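Endoglucanase family 5 (PDB 6PZ7) is a broad-specificity endoglucanase of glycosyl hydrolase family 5 that probably cleaves internal beta-glucosidic bonds in cellulose and related plant polysaccharides. Local coordinates at residues 25-30 against 99-104; 55-60 against 267-272; 143-148 against 219-224; 152-155 against 159-162. All coordinates share one frame; numbering follows the deposited sequence. Where two conformers were deposited one is given.

Interaction 1: residues 25-30 against 99-104; sequences TLDASP and NTHHDT
D27 and H101 run alongside each other in the same direction. The D27 CB atom rests against H101 CD2 at 3.6 Å. The carboxylate and the imidazole are turned 78° apart. A chi1 of 48° tucks D27 CG in between the two main-chain branches, which folds the carboxylate back over its own turn. There OD2 accepts the T25 N-H at 2.7 Å, met from above the carboxylate plane. OD1 accepts a hydrogen bond from N24 N. The protein is a closed (beta/alpha)8 barrel. Segment 25-30 follows strand 19-22 and contains a type I beta turn from T25 to A28. Segment 99-104 follows strand 95-99, so the contact joins two loops at the C-terminal ends of barrel strands. H101 is fixed on its far edge, where N99 ND2 donates to H101 ND1 at 3.0 Å in the ring plane. The neighbouring H102 ring has H101 CD2 over the centre of one face. Its own CD2 edge meets the carbonyl atom D27 O at 3.4 Å. A water bridges the pair, 2.7 Å from both D27 OD1 and H102 NE2. S61 OG bonds to both D27 O and H102 N, linking the two loops a second time.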
loop_
_atom_site.group_PDB
_atom_site.type_symbol
_atom_site.label_atom_id
_atom_site.label_comp_id
_atom_site.label_asym_id
_atom_site.label_seq_id
_atom_site.Cartn_x
_atom_site.Cartn_y
_atom_site.Cartn_z
ATOM N N THR A 25 3.181 4.043 11.488
ATOM C CA THR A 25 2.636 3.387 12.667
ATOM C C THR A 25 3.328 2.035 12.838
ATOM O O THR A 25 4.449 1.989 13.339
ATOM C CB THR A 25 1.113 3.356 12.590
ATOM O OG1 THR A 25 0.649 4.709 12.335
ATOM C CG2 THR A 25 0.447 2.898 13.843
ATOM N N LEU A 26 2.718 0.921 12.419
ATOM C CA LEU A 26 3.404 -0.367 12.494
ATOM C C LEU A 26 4.587 -0.482 11.513
ATOM O O LEU A 26 5.392 -1.421 11.619
ATOM C CB LEU A 26 2.424 -1.521 12.361
ATOM C CG LEU A 26 1.360 -1.585 13.445
ATOM C CD1 LEU A 26 0.328 -2.641 13.105
ATOM C CD2 LEU A 26 1.910 -1.805 14.821
ATOM N N ASP A 27 4.654 0.454 10.596
ATOM C CA ASP A 27 5.771 0.633 9.683
ATOM C C ASP A 27 6.888 1.448 10.274
ATOM O O ASP A 27 8.004 1.470 9.701
ATOM C CB ASP A 27 5.302 1.248 8.352
ATOM C CG ASP A 27 4.400 2.453 8.481
ATOM O OD1 ASP A 27 4.599 3.455 7.734
ATOM O OD2 ASP A 27 3.450 2.444 9.302
ATOM N N ALA A 28 6.649 2.135 11.399
ATOM C CA ALA A 28 7.695 2.841 12.113
ATOM C C ALA A 28 8.593 1.835 12.811
ATOM O O ALA A 28 8.271 0.645 12.915
ATOM C CB ALA A 28 7.100 3.804 13.142
ATOM N N SER A 29 9.718 2.293 13.333
ATOM C CA SER A 29 10.630 1.439 14.080
ATOM C C SER A 29 11.229 2.254 15.207
ATOM O O SER A 29 11.275 3.482 15.131
ATOM C CB SER A 29 11.733 0.841 13.193
ATOM O OG SER A 29 12.277 1.807 12.327
ATOM N N PRO A 30 11.663 1.605 16.273
ATOM C CA PRO A 30 11.575 0.156 16.465
ATOM C C PRO A 30 10.190 -0.316 16.841
ATOM O O PRO A 30 9.939 -1.519 16.779
ATOM C CB PRO A 30 12.568 -0.106 17.616
ATOM C CG PRO A 30 12.592 1.144 18.373
ATOM C CD PRO A 30 12.421 2.258 17.361
ATOM N N ASN A 99 0.851 -5.893 4.937
ATOM C CA ASN A 99 2.015 -6.012 4.038
ATOM C C ASN A 99 3.308 -6.320 4.782
ATOM O O ASN A 99 3.340 -6.548 5.999
ATOM C CB ASN A 99 2.164 -4.785 3.131
ATOM C CG ASN A 99 2.762 -3.578 3.808
ATOM O OD1 ASN A 99 3.152 -3.631 4.965
ATOM N ND2 ASN A 99 2.872 -2.470 3.070
ATOM N N THR A 100 4.411 -6.370 4.000
ATOM C CA THR A 100 5.731 -5.999 4.489
ATOM C C THR A 100 6.041 -4.607 3.951
ATOM O O THR A 100 5.589 -4.240 2.864
ATOM C CB THR A 100 6.829 -6.990 4.077
ATOM O OG1 THR A 100 7.092 -6.932 2.654
ATOM C CG2 THR A 100 6.496 -8.432 4.457
ATOM N N HIS A 101 6.800 -3.818 4.723
ATOM C CA HIS A 101 6.901 -2.374 4.467
ATOM C C HIS A 101 8.358 -1.998 4.356
ATOM O O HIS A 101 9.004 -2.337 3.338
ATOM C CB HIS A 101 6.014 -1.520 5.367
ATOM C CG HIS A 101 5.637 -0.231 4.737
ATOM N ND1 HIS A 101 4.602 -0.135 3.838
ATOM C CD2 HIS A 101 6.169 1.010 4.868
ATOM C CE1 HIS A 101 4.523 1.130 3.448
ATOM N NE2 HIS A 101 5.438 1.844 4.086
ATOM N N HIS A 102 8.918 -1.287 5.329
ATOM C CA HIS A 102 10.324 -0.816 5.280
ATOM C C HIS A 102 11.269 -1.952 5.659
ATOM O O HIS A 102 11.877 -1.976 6.732
ATOM C CB HIS A 102 10.549 0.363 6.214
ATOM C CG HIS A 102 9.781 1.593 5.875
ATOM N ND1 HIS A 102 9.708 2.121 4.611
ATOM C CD2 HIS A 102 9.021 2.408 6.647
ATOM C CE1 HIS A 102 8.932 3.202 4.615
ATOM N NE2 HIS A 102 8.528 3.410 5.851
ATOM N N ASP A 103 11.365 -2.898 4.725
ATOM C CA ASP A 103 12.075 -4.173 4.849
ATOM C C ASP A 103 13.141 -4.322 3.767
ATOM O O ASP A 103 13.612 -5.430 3.496
ATOM C CB ASP A 103 11.045 -5.307 4.937
ATOM C CG ASP A 103 10.400 -5.372 6.331
ATOM O OD1 ASP A 103 11.168 -5.538 7.284
ATOM O OD2 ASP A 103 9.156 -5.253 6.444
ATOM N N THR A 104 13.534 -3.188 3.153
ATOM C CA THR A 104 14.579 -3.217 2.121
ATOM C C THR A 104 15.934 -3.618 2.669
ATOM O O THR A 104 16.814 -3.992 1.862
ATOM C CB THR A 104 14.736 -1.863 1.421
ATOM O OG1 THR A 104 15.129 -0.886 2.370
ATOM C CG2 THR A 104 13.435 -1.408 0.750
HETATM O O HOH W 1 6.379 4.986 6.484
#

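Interaction 2: residues 55-60 against 267-272; sequences TVRIPV and IGQFGS. Unlike the reference sequence in segment 267-272: Q269 (reference Glu).
R57 and Q269 meet inside the (beta/alpha)8 barrel. R57 comes from strand 55-58, and Q269 from strand 265-270. Strands 298-303 and 19-22 lie between them in the sheet, so the arginine reaches through the barrel interior. Its chain is extended, with CG anti to the backbone N (chi1 178°), and runs straight toward the other strand. The two side chains cross at about a right angle, with guanidinium and amide planes 63° apart. R57 NH1 donates to Q269 OE1 at 2.9 Å. The bond is bent (153°), and NH1 comes in tilted from the amide carbonyl plane. NH1 also bonds N21 OD1, and NH2 bonds Q142 OE1, so strands 19-22 and 139-142 both help hold the guanidinium. Q269 stands where the reference sequence has glutamate. In clan GH-A enzymes the nucleophile is a glutamate at the end of the seventh barrel strand, so this is probably that position. The glutamine NE2 makes a weak hydrogen bond with Y223 OH, and its side chain also packs on W302. Nearer its root, the aliphatic part of R57 passes G268. There R57 CD lies 3.6 Å from G268 O, a carbonyl oxygen that also takes a hydrogen bond from N21 ND2.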
loop_
_atom_site.group_PDB
_atom_site.type_symbol
_atom_site.label_atom_id
_atom_site.label_comp_id
_atom_site.label_asym_id
_atom_site.label_seq_id
_atom_site.Cartn_x
_atom_site.Cartn_y
_atom_site.Cartn_z
ATOM N N THR A 55 -11.708 0.322 3.315
ATOM C CA THR A 55 -10.431 -0.378 3.396
ATOM C C THR A 55 -9.477 0.407 4.280
ATOM O O THR A 55 -9.409 1.648 4.183
ATOM C CB THR A 55 -9.788 -0.477 1.990
ATOM O OG1 THR A 55 -10.613 -1.247 1.138
ATOM C CG2 THR A 55 -8.423 -1.135 2.018
ATOM N N VAL A 56 -8.732 -0.297 5.125
ATOM C CA VAL A 56 -7.567 0.250 5.810
ATOM C C VAL A 56 -6.356 -0.562 5.399
ATOM O O VAL A 56 -6.356 -1.791 5.528
ATOM C CB VAL A 56 -7.758 0.250 7.340
ATOM C CG1 VAL A 56 -6.489 0.701 8.012
ATOM C CG2 VAL A 56 -8.920 1.152 7.705
ATOM N N ARG A 57 -5.338 0.123 4.916
ATOM C CA ARG A 57 -4.043 -0.504 4.683
ATOM C C ARG A 57 -3.215 -0.333 5.949
ATOM O O ARG A 57 -3.148 0.766 6.521
ATOM C CB ARG A 57 -3.358 0.088 3.444
ATOM C CG ARG A 57 -1.948 -0.493 3.146
ATOM C CD ARG A 57 -1.569 -0.197 1.727
ATOM N NE ARG A 57 -0.220 -0.617 1.317
ATOM C CZ ARG A 57 0.842 0.164 1.312
ATOM N NH1 ARG A 57 0.848 1.376 1.842
ATOM N NH2 ARG A 57 1.945 -0.259 0.720
ATOM N N ILE A 58 -2.617 -1.434 6.393
ATOM C CA ILE A 58 -1.849 -1.542 7.628
ATOM C C ILE A 58 -0.410 -1.863 7.229
ATOM O O ILE A 58 -0.011 -3.043 7.154
ATOM C CB ILE A 58 -2.431 -2.620 8.558
ATOM C CG1 ILE A 58 -3.917 -2.399 8.842
ATOM C CG2 ILE A 58 -1.621 -2.652 9.849
ATOM C CD1 ILE A 58 -4.612 -3.580 9.522
ATOM N N PRO A 59 0.392 -0.851 6.944
ATOM C CA PRO A 59 1.795 -1.112 6.630
ATOM C C PRO A 59 2.496 -1.632 7.862
ATOM O O PRO A 59 2.339 -1.084 8.957
ATOM C CB PRO A 59 2.316 0.255 6.208
ATOM C CG PRO A 59 1.340 1.238 6.674
ATOM C CD PRO A 59 0.027 0.569 6.838
ATOM N N VAL A 60 3.311 -2.656 7.700
ATOM C CA VAL A 60 4.057 -3.247 8.813
ATOM C C VAL A 60 5.504 -3.444 8.400
ATOM O O VAL A 60 5.784 -4.136 7.413
ATOM C CB VAL A 60 3.475 -4.589 9.297
ATOM C CG1 VAL A 60 4.305 -5.136 10.464
ATOM C CG2 VAL A 60 2.013 -4.418 9.703
ATOM N N ILE A 267 -4.287 1.260 -6.297
ATOM C CA ILE A 267 -3.303 2.305 -6.004
ATOM C C ILE A 267 -3.261 2.402 -4.483
ATOM O O ILE A 267 -4.086 3.070 -3.840
ATOM C CB ILE A 267 -3.628 3.614 -6.706
ATOM C CG1 ILE A 267 -3.487 3.426 -8.226
ATOM C CG2 ILE A 267 -2.712 4.714 -6.191
ATOM C CD1 ILE A 267 -3.941 4.622 -9.063
ATOM N N GLY A 268 -2.303 1.693 -3.870
ATOM C CA GLY A 268 -2.273 1.538 -2.437
ATOM C C GLY A 268 -1.721 2.704 -1.674
ATOM O O GLY A 268 -1.846 2.728 -0.437
ATOM N N GLN A 269 -1.132 3.682 -2.354
ATOM C CA GLN A 269 -0.756 4.972 -1.779
ATOM C C GLN A 269 -0.964 6.048 -2.831
ATOM O O GLN A 269 -0.426 5.967 -3.944
ATOM C CB GLN A 269 0.693 5.043 -1.324
ATOM C CG GLN A 269 1.058 4.008 -0.240
ATOM C CD GLN A 269 2.464 4.101 0.303
ATOM O OE1 GLN A 269 2.934 3.141 0.958
ATOM N NE2 GLN A 269 3.156 5.132 0.013
ATOM N N PHE A 270 -1.660 7.113 -2.426
ATOM C CA PHE A 270 -1.674 8.406 -3.123
ATOM C C PHE A 270 -1.917 9.454 -2.054
ATOM O O PHE A 270 -2.248 9.134 -0.920
ATOM C CB PHE A 270 -2.690 8.471 -4.251
ATOM C CG PHE A 270 -4.128 8.755 -3.830
ATOM C CD1 PHE A 270 -4.840 7.925 -2.997
ATOM C CD2 PHE A 270 -4.781 9.884 -4.332
ATOM C CE1 PHE A 270 -6.134 8.200 -2.623
ATOM C CE2 PHE A 270 -6.090 10.154 -3.975
ATOM C CZ PHE A 270 -6.766 9.305 -3.126
ATOM N N GLY A 271 -1.807 10.719 -2.409
ATOM C CA GLY A 271 -2.070 11.790 -1.463
ATOM C C GLY A 271 -1.347 13.050 -1.862
ATOM O O GLY A 271 -0.660 13.104 -2.886
ATOM N N SER A 272 -1.512 14.070 -1.023
ATOM C CA SER A 272 -0.814 15.350 -1.182
ATOM C C SER A 272 -0.461 15.892 0.182
ATOM O O SER A 272 -1.155 15.616 1.170
ATOM C CB SER A 272 -1.700 16.351 -1.946
ATOM O OG SER A 272 -2.915 16.614 -1.217
#

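Interaction 3: residues 143-148 against 219-224; sequences TLNEPR and SLHMYA. With EDO (1,2-ethanediol), chain C.
H221 ND1 donates to E146 OE2 at 2.7 Å, almost straight at 175°. The oxygen lies in the imidazole plane and uses its anti lone pair, the one turned away from OE1. The carboxylate and ring planes are 54° apart. E146 leaves its backbone with CG opposite the carbonyl carbon and runs extended, which carries the carboxylate to H221. A 1,2-ethanediol, probably from the crystallisation liquor, spans the same carboxylate. Its O1 donates to E146 OE1 and its O2 to E146 OE2, each at 2.6 Å. E146 OE2 is thus gripped by two donors. The ring of Y223 borders the diol, with CE2 at 3.4 Å from its C2. N145 crosses H221 at about a right angle, amide and ring planes 42° apart. Its OD1 lies 3.1 Å from H221 CE1, in the ring plane. That oxygen is held by R57 NH2.

In the next shell, R148 NH1 donates to E146 O at 2.9 Å and braces the backbone behind the glutamate. A water hydrogen-bonds N145 O at 2.8 Å and also S219 OG, linking loop and strand. The sequence N145-E146-P147 after the fourth strand is the Asn-Glu-Pro motif of family 5, whose glutamate is generally the acid/base. E146 is consistent with that role.

Segment 143-148 leaves strand 139-142 and packs on helix 161-180 through L144 and P147. Segment 219-224 carries the end of strand 216-221. It pairs with strand 265-270 through L220, while L220 and M222 pack on helix 241-259.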
loop_
_atom_site.group_PDB
_atom_site.type_symbol
_atom_site.label_atom_id
_atom_site.label_comp_id
_atom_site.label_asym_id
_atom_site.label_seq_id
_atom_site.Cartn_x
_atom_site.Cartn_y
_atom_site.Cartn_z
ATOM N N THR A 143 2.464 -8.460 -0.725
ATOM C CA THR A 143 3.728 -9.169 -0.510
ATOM C C THR A 143 4.862 -8.259 -0.084
ATOM O O THR A 143 5.629 -8.598 0.828
ATOM C CB THR A 143 4.097 -9.927 -1.791
ATOM O OG1 THR A 143 4.142 -8.989 -2.854
ATOM C CG2 THR A 143 3.123 -11.058 -2.092
ATOM N N LEU A 144 4.983 -7.114 -0.761
ATOM C CA LEU A 144 6.083 -6.178 -0.664
ATOM C C LEU A 144 5.503 -4.788 -0.839
ATOM O O LEU A 144 4.479 -4.607 -1.509
ATOM C CB LEU A 144 7.107 -6.431 -1.769
ATOM C CG LEU A 144 7.710 -7.841 -1.870
ATOM C CD1 LEU A 144 8.476 -7.991 -3.155
ATOM C CD2 LEU A 144 8.606 -8.080 -0.671
ATOM N N ASN A 145 6.191 -3.772 -0.300
ATOM C CA ASN A 145 5.725 -2.384 -0.393
ATOM C C ASN A 145 6.295 -1.699 -1.637
ATOM O O ASN A 145 5.626 -1.608 -2.673
ATOM C CB ASN A 145 6.121 -1.642 0.889
ATOM C CG ASN A 145 5.828 -0.176 0.794
ATOM O OD1 ASN A 145 4.754 0.200 0.360
ATOM N ND2 ASN A 145 6.739 0.661 1.214
ATOM N N GLU A 146 7.527 -1.211 -1.557
ATOM C CA GLU A 146 8.213 -0.536 -2.653
ATOM C C GLU A 146 9.585 -1.181 -2.831
ATOM O O GLU A 146 10.638 -0.588 -2.531
ATOM C CB GLU A 146 8.343 0.948 -2.353
ATOM C CG GLU A 146 6.976 1.639 -2.370
ATOM C CD GLU A 146 7.006 3.108 -2.136
ATOM O OE1 GLU A 146 8.095 3.674 -1.866
ATOM O OE2 GLU A 146 5.927 3.766 -2.169
ATOM N N PRO A 147 9.614 -2.446 -3.233
ATOM C CA PRO A 147 10.894 -3.168 -3.266
ATOM C C PRO A 147 11.812 -2.535 -4.295
ATOM O O PRO A 147 11.422 -2.278 -5.432
ATOM C CB PRO A 147 10.486 -4.593 -3.672
ATOM C CG PRO A 147 9.186 -4.433 -4.447
ATOM C CD PRO A 147 8.480 -3.276 -3.707
ATOM N N ARG A 148 13.058 -2.300 -3.912
ATOM C CA ARG A 148 13.956 -1.482 -4.714
ATOM C C ARG A 148 15.355 -1.541 -4.135
ATOM O O ARG A 148 15.577 -2.112 -3.059
ATOM C CB ARG A 148 13.454 -0.044 -4.741
ATOM C CG ARG A 148 13.584 0.684 -3.397
ATOM C CD ARG A 148 12.758 1.958 -3.359
ATOM N NE ARG A 148 13.001 2.757 -2.170
ATOM C CZ ARG A 148 12.468 2.523 -0.995
ATOM N NH1 ARG A 148 11.614 1.555 -0.791
ATOM N NH2 ARG A 148 12.819 3.301 0.038
ATOM N N SER A 219 -0.310 -3.879 -7.190
ATOM C CA SER A 219 -0.152 -2.722 -6.325
ATOM C C SER A 219 0.746 -1.667 -6.952
ATOM O O SER A 219 1.903 -1.953 -7.298
ATOM C CB SER A 219 0.498 -3.187 -5.019
ATOM O OG SER A 219 0.783 -2.053 -4.206
ATOM N N LEU A 220 0.227 -0.445 -7.067
ATOM C CA LEU A 220 0.973 0.705 -7.573
ATOM C C LEU A 220 0.817 1.861 -6.605
ATOM O O LEU A 220 -0.218 1.985 -5.935
ATOM C CB LEU A 220 0.478 1.132 -8.971
ATOM C CG LEU A 220 0.511 0.050 -10.041
ATOM C CD1 LEU A 220 -0.212 0.553 -11.288
ATOM C CD2 LEU A 220 1.925 -0.372 -10.367
ATOM N N HIS A 221 1.834 2.710 -6.497
ATOM C CA HIS A 221 1.785 3.917 -5.672
ATOM C C HIS A 221 1.991 5.098 -6.606
ATOM O O HIS A 221 2.865 5.051 -7.486
ATOM C CB HIS A 221 2.839 3.920 -4.585
ATOM C CG HIS A 221 2.659 2.806 -3.604
ATOM N ND1 HIS A 221 3.603 2.521 -2.644
ATOM C CD2 HIS A 221 1.663 1.896 -3.432
ATOM C CE1 HIS A 221 3.188 1.490 -1.920
ATOM N NE2 HIS A 221 2.026 1.078 -2.388
ATOM N N MET A 222 1.168 6.149 -6.487
ATOM C CA MET A 222 1.235 7.251 -7.445
ATOM C C MET A 222 0.752 8.554 -6.803
ATOM O O MET A 222 -0.450 8.876 -6.789
ATOM C CB MET A 222 0.418 6.903 -8.684
ATOM C CG MET A 222 0.626 7.894 -9.836
ATOM S SD MET A 222 -0.140 7.527 -11.408
ATOM C CE MET A 222 -1.780 8.117 -11.080
ATOM N N TYR A 223 1.707 9.329 -6.324
ATOM C CA TYR A 223 1.447 10.610 -5.687
ATOM C C TYR A 223 1.511 11.695 -6.756
ATOM O O TYR A 223 2.426 12.516 -6.809
ATOM C CB TYR A 223 2.436 10.885 -4.574
ATOM C CG TYR A 223 2.371 9.986 -3.365
ATOM C CD1 TYR A 223 1.850 10.443 -2.173
ATOM C CD2 TYR A 223 2.891 8.677 -3.387
ATOM C CE1 TYR A 223 1.856 9.659 -1.038
ATOM C CE2 TYR A 223 2.888 7.880 -2.247
ATOM C CZ TYR A 223 2.377 8.382 -1.076
ATOM O OH TYR A 223 2.391 7.644 0.076
ATOM N N ALA A 224 0.560 11.672 -7.627
ATOM C CA ALA A 224 0.548 12.546 -8.807
ATOM C C ALA A 224 -0.353 13.763 -8.605
ATOM O O ALA A 224 -1.377 13.678 -7.916
ATOM C CB ALA A 224 0.041 11.767 -10.025
HETATM C C1 EDO C . 7.606 7.198 -1.391
HETATM O O1 EDO C . 7.931 6.013 -0.646
HETATM C C2 EDO C . 6.140 7.217 -1.777
HETATM O O2 EDO C . 5.889 6.287 -2.833
HETATM O O HOH W 2 2.924 -2.243 -2.652
#

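Interaction 4: residues 152-155 against 159-162; sequences SPEE and GTAE
E154 and G159 are joined by a backbone hydrogen bond. G159 N donates to E154 O at 3.0 Å, with an N-H...O angle of 146°. The donor is tilted 30° from the carbonyl plane. A second backbone bond, from E155 N to S152 O, closes the type I beta turn S152-E155. G159 has a positive phi, which favours glycine at this point of the chain.

The remaining contacts are van der Waals. E154 CB lies 3.4 Å from G159 O. The glutamate chain then bends at the CB-CG bond (chi2 86°) and crosses T160 at about a right angle. The T160 methyl CG2 meets the carboxylate, 3.6 Å from both E154 CD and OE1.

Capping is the third element. T160 is the N-cap of helix 161-180, the helix that follows barrel strand 139-142. T160 N also bonds S163 OG, which matches one half of a capping box. The turn is tied inward by a salt bridge from E155 OE2 to R148 NE.

This is a surface contact, about 21 Å from the centre of the chain to its own centre. One main-chain bond joins the turn to the residue before the N-cap, and the E154 carboxylate adds contact with a methyl group rather than a charge pair across the two segments.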
loop_
_atom_site.group_PDB
_atom_site.type_symbol
_atom_site.label_atom_id
_atom_site.label_comp_id
_atom_site.label_asym_id
_atom_site.label_seq_id
_atom_site.Cartn_x
_atom_site.Cartn_y
_atom_site.Cartn_z
ATOM N N SER A 152 20.271 3.512 -5.542
ATOM C CA SER A 152 20.660 3.331 -6.918
ATOM C C SER A 152 20.113 4.466 -7.782
ATOM O O SER A 152 19.118 5.128 -7.447
ATOM C CB SER A 152 20.165 2.007 -7.432
ATOM O OG SER A 152 18.777 2.036 -7.500
ATOM N N PRO A 153 20.773 4.733 -8.910
ATOM C CA PRO A 153 20.284 5.827 -9.769
ATOM C C PRO A 153 18.856 5.633 -10.226
ATOM O O PRO A 153 18.154 6.615 -10.459
ATOM C CB PRO A 153 21.254 5.801 -10.968
ATOM C CG PRO A 153 22.526 5.210 -10.412
ATOM C CD PRO A 153 22.033 4.159 -9.414
ATOM N N GLU A 154 18.427 4.393 -10.397
ATOM C CA GLU A 154 17.107 4.048 -10.907
ATOM C C GLU A 154 16.060 3.821 -9.832
ATOM O O GLU A 154 14.935 3.392 -10.149
ATOM C CB GLU A 154 17.184 2.836 -11.846
ATOM C CG GLU A 154 18.111 2.999 -13.048
ATOM C CD GLU A 154 19.560 2.653 -12.778
ATOM O OE1 GLU A 154 19.967 2.248 -11.684
ATOM O OE2 GLU A 154 20.360 2.789 -13.756
ATOM N N GLU A 155 16.382 4.106 -8.570
ATOM C CA GLU A 155 15.486 3.834 -7.457
ATOM C C GLU A 155 14.075 4.342 -7.696
ATOM O O GLU A 155 13.102 3.637 -7.384
ATOM C CB GLU A 155 16.083 4.424 -6.174
ATOM C CG GLU A 155 15.257 4.169 -4.938
ATOM C CD GLU A 155 15.812 4.773 -3.653
ATOM O OE1 GLU A 155 16.880 5.406 -3.682
ATOM O OE2 GLU A 155 15.141 4.564 -2.581
ATOM N N GLY A 159 13.668 1.176 -11.731
ATOM C CA GLY A 159 14.665 0.148 -11.509
ATOM C C GLY A 159 15.415 -0.231 -12.778
ATOM O O GLY A 159 15.517 0.547 -13.725
ATOM N N THR A 160 15.965 -1.436 -12.769
ATOM C CA THR A 160 16.743 -1.988 -13.861
ATOM C C THR A 160 16.136 -3.314 -14.281
ATOM O O THR A 160 15.329 -3.906 -13.554
ATOM C CB THR A 160 18.226 -2.214 -13.475
ATOM O OG1 THR A 160 18.283 -3.220 -12.482
ATOM C CG2 THR A 160 18.876 -0.913 -12.986
ATOM N N ALA A 161 16.570 -3.813 -15.430
ATOM C CA ALA A 161 16.095 -5.123 -15.849
ATOM C C ALA A 161 16.409 -6.178 -14.795
ATOM O O ALA A 161 15.563 -7.026 -14.477
ATOM C CB ALA A 161 16.729 -5.477 -17.183
ATOM N N GLU A 162 17.605 -6.137 -14.208
ATOM C CA GLU A 162 17.965 -7.095 -13.152
ATOM C C GLU A 162 17.002 -7.018 -11.982
ATOM O O GLU A 162 16.475 -8.026 -11.534
ATOM C CB GLU A 162 19.391 -6.794 -12.667
ATOM C CG GLU A 162 19.737 -7.495 -11.358
ATOM C CD GLU A 162 21.154 -7.292 -10.869
ATOM O OE1 GLU A 162 21.836 -6.311 -11.321
ATOM O OE2 GLU A 162 21.620 -8.032 -10.028
#

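Interaction 1 comes first and closes the chain from the loop after strand 19-22 to the loop after strand 95-99. Interaction 2 opens within that span, at strand 55-58, and closes only at strand 265-270, so the two cross. Interaction 3 lies wholly within the span of interaction 2 and joins the loop after strand 139-142 to strand 216-221. Interaction 4 lies within interaction 3 and closes a short turn before helix 161-180. Interactions 1, 2 and 3 touch one another at the barrel mouth, where H101 packs on P59 and N145 and R57 bonds N145. Interaction 4 lies further out, its centre about 14 Å from that of interaction 3, but R148 and E155 connect them.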